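Local coordinates for endolysin 2638A (PDB 7AQH), which degrades the peptidoglycan of the host cell wall to release phage progeny, its C-terminal SH3b domain, the part described here, serving to bind the cell wall, at residues G8-A13 against R78-K83; V63-E66 against T72-M75. All blocks are in the same frame, centred on the assembly; numbering follows the deposited sequence.

Interaction 1: residues G8-A13 against R78-K83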
loop_
_atom_site.group_PDB
_atom_site.type_symbol
_atom_site.label_atom_id
_atom_site.label_comp_id
_atom_site.label_asym_id
_atom_site.label_seq_id
_atom_site.Cartn_x
_atom_site.Cartn_y
_atom_site.Cartn_z
ATOM N N GLY A 8 11.565 -9.034 5.960
ATOM C CA GLY A 8 10.910 -9.759 4.895
ATOM C C GLY A 8 9.950 -8.934 4.078
ATOM O O GLY A 8 9.139 -9.503 3.342
ATOM N N ILE A 9 10.024 -7.610 4.165
ATOM C CA ILE A 9 9.129 -6.733 3.419
ATOM C C ILE A 9 9.736 -6.472 2.047
ATOM O O ILE A 9 10.825 -5.899 1.938
ATOM C CB ILE A 9 8.879 -5.417 4.171
ATOM C CG1 ILE A 9 8.284 -5.693 5.553
ATOM C CG2 ILE A 9 7.952 -4.514 3.367
ATOM C CD1 ILE A 9 8.070 -4.447 6.385
ATOM N N TRP A 10 9.029 -6.889 1.001
ATOM C CA TRP A 10 9.446 -6.606 -0.365
ATOM C C TRP A 10 9.116 -5.156 -0.693
ATOM O O TRP A 10 7.953 -4.747 -0.606
ATOM C CB TRP A 10 8.752 -7.552 -1.344
ATOM C CG TRP A 10 9.173 -8.985 -1.211
ATOM C CD1 TRP A 10 8.510 -9.974 -0.545
ATOM C CD2 TRP A 10 10.347 -9.594 -1.766
ATOM N NE1 TRP A 10 9.199 -11.158 -0.645
ATOM C CE2 TRP A 10 10.330 -10.951 -1.390
ATOM C CE3 TRP A 10 11.410 -9.120 -2.541
ATOM C CZ2 TRP A 10 11.335 -11.842 -1.764
ATOM C CZ3 TRP A 10 12.407 -10.007 -2.910
ATOM C CH2 TRP A 10 12.362 -11.351 -2.522
ATOM N N TYR A 11 10.128 -4.379 -1.068
ATOM C CA TYR A 11 9.933 -2.977 -1.400
ATOM C C TYR A 11 10.606 -2.671 -2.729
ATOM O O TYR A 11 11.533 -3.365 -3.158
ATOM C CB TYR A 11 10.480 -2.045 -0.305
ATOM C CG TYR A 11 11.986 -2.062 -0.154
ATOM C CD1 TYR A 11 12.781 -1.154 -0.843
ATOM C CD2 TYR A 11 12.613 -2.976 0.682
ATOM C CE1 TYR A 11 14.155 -1.158 -0.708
ATOM C CE2 TYR A 11 13.989 -2.988 0.823
ATOM C CZ TYR A 11 14.755 -2.077 0.126
ATOM O OH TYR A 11 16.124 -2.083 0.261
ATOM N N LYS A 12 10.122 -1.618 -3.380
ATOM C CA LYS A 12 10.679 -1.179 -4.650
ATOM C C LYS A 12 10.324 0.283 -4.872
ATOM O O LYS A 12 9.214 0.714 -4.549
ATOM C CB LYS A 12 10.154 -2.030 -5.811
ATOM C CG LYS A 12 10.521 -1.497 -7.186
ATOM C CD LYS A 12 9.716 -2.189 -8.274
ATOM C CE LYS A 12 8.223 -1.980 -8.068
ATOM N NZ LYS A 12 7.411 -2.683 -9.100
ATOM N N ALA A 13 11.272 1.036 -5.422
ATOM C CA ALA A 13 11.028 2.438 -5.718
ATOM C C ALA A 13 10.110 2.562 -6.927
ATOM O O ALA A 13 10.256 1.841 -7.918
ATOM C CB ALA A 13 12.345 3.171 -5.972
ATOM N N ARG A 78 -3.839 -4.411 -3.525
ATOM C CA ARG A 78 -4.213 -5.663 -4.171
ATOM C C ARG A 78 -3.708 -6.823 -3.326
ATOM O O ARG A 78 -2.754 -6.683 -2.554
ATOM C CB ARG A 78 -3.655 -5.753 -5.594
ATOM C CG ARG A 78 -2.149 -5.938 -5.666
ATOM C CD ARG A 78 -1.621 -5.562 -7.041
ATOM N NE ARG A 78 -2.413 -6.161 -8.112
ATOM C CZ ARG A 78 -2.183 -5.971 -9.407
ATOM N NH1 ARG A 78 -1.180 -5.195 -9.797
ATOM N NH2 ARG A 78 -2.955 -6.555 -10.312
ATOM N N THR A 79 -4.360 -7.971 -3.485
ATOM C CA THR A 79 -3.943 -9.173 -2.782
ATOM C C THR A 79 -2.673 -9.742 -3.409
ATOM O O THR A 79 -2.363 -9.507 -4.580
ATOM C CB THR A 79 -5.054 -10.224 -2.800
ATOM O OG1 THR A 79 -5.314 -10.624 -4.152
ATOM C CG2 THR A 79 -6.328 -9.661 -2.189
ATOM N N TRP A 80 -1.932 -10.504 -2.608
ATOM C CA TRP A 80 -0.638 -11.026 -3.033
ATOM C C TRP A 80 -0.391 -12.361 -2.352
ATOM O O TRP A 80 -0.417 -12.444 -1.120
ATOM C CB TRP A 80 0.477 -10.030 -2.700
ATOM C CG TRP A 80 1.862 -10.570 -2.881
ATOM C CD1 TRP A 80 2.479 -10.873 -4.059
ATOM C CD2 TRP A 80 2.810 -10.857 -1.846
ATOM N NE1 TRP A 80 3.750 -11.337 -3.821
ATOM C CE2 TRP A 80 3.978 -11.337 -2.470
ATOM C CE3 TRP A 80 2.782 -10.757 -0.451
ATOM C CZ2 TRP A 80 5.108 -11.717 -1.748
ATOM C CZ3 TRP A 80 3.904 -11.134 0.263
ATOM C CH2 TRP A 80 5.051 -11.608 -0.386
ATOM N N ASP A 81 -0.152 -13.398 -3.151
ATOM C CA ASP A 81 0.175 -14.724 -2.636
ATOM C C ASP A 81 1.693 -14.848 -2.577
ATOM O O ASP A 81 2.360 -14.914 -3.615
ATOM C CB ASP A 81 -0.439 -15.812 -3.512
ATOM C CG ASP A 81 -0.336 -17.192 -2.890
ATOM O OD1 ASP A 81 0.522 -17.387 -2.003
ATOM O OD2 ASP A 81 -1.115 -18.083 -3.289
ATOM N N ALA A 82 2.237 -14.885 -1.359
ATOM C CA ALA A 82 3.685 -14.877 -1.190
ATOM C C ALA A 82 4.333 -16.128 -1.768
ATOM O O ALA A 82 5.466 -16.066 -2.260
ATOM C CB ALA A 82 4.041 -14.732 0.288
ATOM N N LYS A 83 3.640 -17.268 -1.722
ATOM C CA LYS A 83 4.249 -18.525 -2.133
ATOM C C LYS A 83 4.220 -18.730 -3.642
ATOM O O LYS A 83 5.014 -19.524 -4.160
ATOM C CB LYS A 83 3.534 -19.697 -1.455
ATOM C CG LYS A 83 3.696 -19.764 0.060
ATOM C CD LYS A 83 5.117 -20.091 0.486
ATOM C CE LYS A 83 5.980 -18.841 0.534
ATOM N NZ LYS A 83 7.400 -19.153 0.849
#

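Interaction 2: residues V63-E66 against T72-M75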
loop_
_atom_site.group_PDB
_atom_site.type_symbol
_atom_site.label_atom_id
_atom_site.label_comp_id
_atom_site.label_asym_id
_atom_site.label_seq_id
_atom_site.Cartn_x
_atom_site.Cartn_y
_atom_site.Cartn_z
ATOM N N VAL A 63 1.347 0.486 -1.235
ATOM C CA VAL A 63 2.007 1.701 -1.696
ATOM C C VAL A 63 2.154 2.629 -0.500
ATOM O O VAL A 63 1.269 2.690 0.360
ATOM C CB VAL A 63 1.226 2.393 -2.833
ATOM C CG1 VAL A 63 1.013 1.432 -3.993
ATOM C CG2 VAL A 63 -0.102 2.928 -2.319
ATOM N N SER A 64 3.272 3.347 -0.444
ATOM C CA SER A 64 3.583 4.197 0.695
ATOM C C SER A 64 3.893 5.608 0.224
ATOM O O SER A 64 4.324 5.825 -0.912
ATOM C CB SER A 64 4.769 3.647 1.500
ATOM O OG SER A 64 5.960 3.672 0.732
ATOM N N TRP A 65 3.665 6.567 1.116
ATOM C CA TRP A 65 3.985 7.962 0.854
ATOM C C TRP A 65 4.142 8.666 2.192
ATOM O O TRP A 65 3.773 8.136 3.243
ATOM C CB TRP A 65 2.900 8.641 0.013
ATOM C CG TRP A 65 1.615 8.839 0.760
ATOM C CD1 TRP A 65 1.255 9.933 1.494
ATOM C CD2 TRP A 65 0.523 7.917 0.853
ATOM N NE1 TRP A 65 0.006 9.750 2.036
ATOM C CE2 TRP A 65 -0.466 8.521 1.657
ATOM C CE3 TRP A 65 0.283 6.641 0.334
ATOM C CZ2 TRP A 65 -1.673 7.893 1.953
ATOM C CZ3 TRP A 65 -0.916 6.020 0.630
ATOM C CH2 TRP A 65 -1.878 6.646 1.432
ATOM N N GLU A 66 4.697 9.872 2.143
ATOM C CA GLU A 66 4.832 10.703 3.327
ATOM C C GLU A 66 3.737 11.759 3.325
ATOM O O GLU A 66 3.417 12.335 2.280
ATOM C CB GLU A 66 6.210 11.366 3.380
ATOM C CG GLU A 66 7.358 10.400 3.639
ATOM C CD GLU A 66 7.833 9.702 2.378
ATOM O OE1 GLU A 66 7.354 10.060 1.281
ATOM O OE2 GLU A 66 8.686 8.796 2.484
ATOM N N THR A 72 4.929 8.359 7.548
ATOM C CA THR A 72 4.816 7.486 6.389
ATOM C C THR A 72 3.555 6.642 6.533
ATOM O O THR A 72 3.311 6.060 7.595
ATOM C CB THR A 72 6.047 6.593 6.238
ATOM O OG1 THR A 72 7.200 7.406 5.989
ATOM C CG2 THR A 72 5.852 5.636 5.074
ATOM N N VAL A 73 2.753 6.590 5.473
ATOM C CA VAL A 73 1.497 5.851 5.466
ATOM C C VAL A 73 1.565 4.768 4.400
ATOM O O VAL A 73 2.012 5.020 3.275
ATOM C CB VAL A 73 0.286 6.776 5.218
ATOM C CG1 VAL A 73 -1.001 5.965 5.183
ATOM C CG2 VAL A 73 0.213 7.860 6.285
ATOM N N TYR A 74 1.117 3.569 4.756
ATOM C CA TYR A 74 1.096 2.426 3.854
ATOM C C TYR A 74 -0.345 2.044 3.545
ATOM O O TYR A 74 -1.203 2.046 4.433
ATOM C CB TYR A 74 1.835 1.232 4.464
ATOM C CG TYR A 74 3.280 1.518 4.802
ATOM C CD1 TYR A 74 3.623 2.148 5.990
ATOM C CD2 TYR A 74 4.303 1.148 3.938
ATOM C CE1 TYR A 74 4.943 2.412 6.304
ATOM C CE2 TYR A 74 5.626 1.405 4.245
ATOM C CZ TYR A 74 5.940 2.037 5.430
ATOM O OH TYR A 74 7.254 2.295 5.742
ATOM N N MET A 75 -0.605 1.710 2.280
ATOM C CA MET A 75 -1.946 1.375 1.829
ATOM C C MET A 75 -1.906 0.103 0.991
ATOM O O MET A 75 -1.068 -0.014 0.079
ATOM C CB MET A 75 -2.552 2.526 1.014
ATOM C CG MET A 75 -4.024 2.344 0.686
ATOM S SD MET A 75 -4.556 3.333 -0.726
ATOM C CE MET A 75 -3.951 4.950 -0.261
#

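Interaction 1: residues G8-A13 against R78-K83
W10 and W80 meet obliquely through their indoles, the side chains crossing at about a right angle, and this one pair carries the whole contact between G8-A13 and R78-K83. The closest approach joins W10 CD1, on the pyrrole part of its ring, to W80 CH2, at the far end of the benzene part, 3.8 Å apart. W80 CZ2 follows at 4.0 Å from the same W10 CD1, while W10 NE1 lies slightly farther from W80 CH2, without a hydrogen bond between the two rings. The five-membered ring of W10 and the six-membered ring of W80 have centroids 5.7 Å apart and planes inclined at 70°, an oblique aromatic pair. Different first torsions bring them together: W80 reaches out with CG anti to its backbone N (chi1 170°), whereas W10 sets CG beside its own N (chi1 -67°). The pair joins the beginning of strand 10-20 to the loop that leaves strand 72-77 in this SH3b fold, where backbone distances are too long for pairing: the nearest CA atoms, of W10 and A82, stand 10.1 Å apart. K56 of strand 53-57 connects the two tryptophans, engaging W10 in a cation-pi interaction and touching the side chain of W80. The loop also folds back on its own indole, with A82 CA 3.5 Å above the plane of the W80 ring and displaced toward its rim. Between W80 and A82, D81 forms an Asx turn. Its OD1 accepts from K83 N at 3.1 Å, the N-H arriving from above the carboxylate plane, which ties the side chain to the turn following W80.

Interaction 2: residues V63-E66 against T72-M75
Strands 63-66 and 72-75 run antiparallel, the axes of these short segments 4.7 Å apart at closest approach, with V63-M75 and W65-V73 as hydrogen-bonded pairs and S64-Y74 and E66-T72 as non-hydrogen-bonded ones. Four backbone bonds join them, the straightest from V73 N to W65 O at 2.9 Å (170° at the hydrogen). V63, W65, V73 and M75 share one face. Here the W65 indole folds across to the partner strand, with CG held between the backbone N and the carbonyl carbon (chi1 70°), so that V73 CB makes a CH-pi contact over its six-membered ring, 4.2 Å from the centroid. V73 CG1, anti to its own N, packs 3.8 Å from W65 CZ2, and M75 CB lies 3.9 Å from W65 CZ3. V63 stands alongside M75. On the other face, S64 CB meets Y74 CD2 at 3.5 Å, while S64 OG turns to Q55 for a hydrogen bond. Strand 26-30 continues the sheet beyond 72-75. This hairpin of the SH3b barrel therefore combines regular pairing with an apolar face: the four bonds engage the N and O of V63, W65, V73 and M75, the backbones of S64 and Y74 bond outward to D52 and E53 and to R29, and the indole lies against V73 and M75 of the neighbouring strand.

Interaction 2 is nested in sequence inside the long loop closed by interaction 1, and their centres lie 14 Å apart. Both reach the same curled sheet, but at different depths. The 63-66/72-75 pairing is partly buried, near the centre of the chain, and unites adjacent strands through backbone bonds and apolar packing; 8-13 against 78-83 is a small surface contact between a strand start and a loop, without any hydrogen bond across it. Each features a tryptophan, W65 lying flat over a neighbouring valine and W10 meeting a second indole obliquely. The chain runs from 72-75 through the end of strand 72-77 to a corner at R78, and from there into the loop that carries W80.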